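Local atomic coordinates of uncharacterized protein (PDB entry 5BNF), a protein that is porcine CD38, a disulfide-bonded member of the ADP-ribosyl cyclase family with a helical part and a parallel sheet. Residues 36-39 against 40-44. Sequence-based numbering, arbitrary orientation.
Sequences KIKK and AFTDA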
loop_
_atom_site.group_PDB
_atom_site.type_symbol
_atom_site.label_atom_id
_atom_site.label_comp_id
_atom_site.label_asym_id
_atom_site.label_seq_id
_atom_site.Cartn_x
_atom_site.Cartn_y
_atom_site.Cartn_z
ATOM N N LYS A 36 -20.542 3.023 -7.539
ATOM C CA LYS A 36 -20.319 1.618 -7.858
ATOM C C LYS A 36 -19.182 1.099 -6.989
ATOM O O LYS A 36 -19.261 0.006 -6.431
ATOM C CB LYS A 36 -19.936 1.475 -9.330
ATOM C CG LYS A 36 -20.757 0.466 -10.106
ATOM C CD LYS A 36 -21.218 1.059 -11.431
ATOM C CE LYS A 36 -20.045 1.524 -12.284
ATOM N NZ LYS A 36 -20.503 2.225 -13.517
ATOM N N ILE A 37 -18.124 1.900 -6.889
ATOM C CA ILE A 37 -16.956 1.546 -6.094
ATOM C C ILE A 37 -17.348 1.367 -4.630
ATOM O O ILE A 37 -17.085 0.323 -4.036
ATOM C CB ILE A 37 -15.857 2.640 -6.191
ATOM C CG1 ILE A 37 -15.357 2.768 -7.633
ATOM C CG2 ILE A 37 -14.689 2.290 -5.285
ATOM C CD1 ILE A 37 -14.563 1.574 -8.134
ATOM N N LYS A 38 -17.982 2.389 -4.061
ATOM C CA LYS A 38 -18.416 2.367 -2.668
ATOM C C LYS A 38 -19.232 1.125 -2.344
ATOM O O LYS A 38 -19.102 0.546 -1.263
ATOM C CB LYS A 38 -19.244 3.613 -2.362
ATOM C CG LYS A 38 -20.104 3.493 -1.118
ATOM C CD LYS A 38 -21.143 4.603 -1.055
ATOM C CE LYS A 38 -22.350 4.181 -0.231
ATOM N NZ LYS A 38 -23.440 5.200 -0.265
ATOM N N LYS A 39 -20.078 0.725 -3.285
ATOM C CA LYS A 39 -20.917 -0.449 -3.107
ATOM C C LYS A 39 -20.045 -1.690 -2.990
ATOM O O LYS A 39 -20.255 -2.528 -2.118
ATOM C CB LYS A 39 -21.867 -0.602 -4.298
ATOM C CG LYS A 39 -22.821 -1.776 -4.178
ATOM C CD LYS A 39 -23.786 -1.579 -3.022
ATOM C CE LYS A 39 -24.719 -2.767 -2.890
ATOM N NZ LYS A 39 -25.585 -2.631 -1.685
ATOM N N ALA A 40 -19.065 -1.800 -3.878
ATOM C CA ALA A 40 -18.154 -2.936 -3.886
ATOM C C ALA A 40 -17.313 -3.017 -2.610
ATOM O O ALA A 40 -17.139 -4.092 -2.028
ATOM C CB ALA A 40 -17.251 -2.842 -5.084
ATOM N N PHE A 41 -16.783 -1.877 -2.193
ATOM C CA PHE A 41 -15.970 -1.807 -0.994
ATOM C C PHE A 41 -16.802 -2.391 0.141
ATOM O O PHE A 41 -16.433 -3.394 0.750
ATOM C CB PHE A 41 -15.631 -0.347 -0.681
ATOM C CG PHE A 41 -14.319 -0.157 0.033
ATOM C CD1 PHE A 41 -13.850 -1.106 0.940
ATOM C CD2 PHE A 41 -13.564 0.990 -0.184
ATOM C CE1 PHE A 41 -12.644 -0.912 1.619
ATOM C CE2 PHE A 41 -12.359 1.194 0.488
ATOM C CZ PHE A 41 -11.899 0.240 1.392
ATOM N N THR A 42 -17.936 -1.747 0.399
ATOM C CA THR A 42 -18.859 -2.144 1.452
ATOM C C THR A 42 -19.345 -3.590 1.332
ATOM O O THR A 42 -19.362 -4.330 2.315
ATOM C CB THR A 42 -20.079 -1.210 1.468
ATOM O OG1 THR A 42 -19.645 0.143 1.643
ATOM C CG2 THR A 42 -21.007 -1.579 2.599
ATOM N N ASP A 43 -19.739 -3.994 0.130
ATOM C CA ASP A 43 -20.223 -5.351 -0.095
ATOM C C ASP A 43 -19.190 -6.402 0.250
ATOM O O ASP A 43 -19.528 -7.535 0.591
ATOM C CB ASP A 43 -20.638 -5.526 -1.552
ATOM C CG ASP A 43 -21.945 -4.842 -1.862
ATOM O OD1 ASP A 43 -22.426 -4.080 -0.995
ATOM O OD2 ASP A 43 -22.489 -5.060 -2.967
ATOM N N ALA A 44 -17.928 -6.014 0.162
ATOM C CA ALA A 44 -16.823 -6.915 0.435
ATOM C C ALA A 44 -16.674 -7.363 1.887
ATOM O O ALA A 44 -16.144 -8.444 2.143
ATOM C CB ALA A 44 -15.520 -6.269 -0.034
#
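K38 O is gripped twice by T42, one turn further along the same helix. The backbone amide T42 N donates to K38 O at 3.1 Å. The hydroxyl T42 OG1 donates to the same K38 O at 3.0 Å. The two donors come from opposite faces of the carbonyl plane, and each is tilted out of it. The hydroxyl can reach back because T42 OG1 stands beside its own backbone N, chi1 -57°. Its side-chain OH thus turns onto the helix backbone, and T42 CB also lies against K38 O.

The preceding residues make the usual i to i+4 bonds. F41 N donates to I37 O at 2.9 Å, nearly straight. A40 N donates to K36 O at 3.1 Å. The methyl A40 CB rests 3.3 Å from I37 O.

On the exposed side, K39 and D43 form an i to i+4 salt bridge. It is long and loose, with K39 NZ 3.5 Å from D43 OD1. K39 CG lies beside the carbonyl carbon, anti to N (chi1 -178°), and the chain then bends at chi2 (65°). The lysine chain passes obliquely across the carboxylate. K39 CE, 3.2 Å from D43 OD2, comes nearer than NZ does, but the exact position of the carboxylate is uncertain.

I37 and F41 touch L61 of helix 59-64, A40 touches L60, and the F41 ring packs edge-to-face with F10 and with W111. K38 sits at the border of this buried side, against I14 and L15 of helix 10-25.

The T42 hydroxyl makes an i to i-4 side-chain-to-backbone bond, common in helices. With K36, K39 and D43 exposed, and I37, A40, F41 and A44 turned to a mixed aliphatic and aromatic core, this is an amphipathic alpha-helix in the helical part of the ADP-ribosyl cyclase fold.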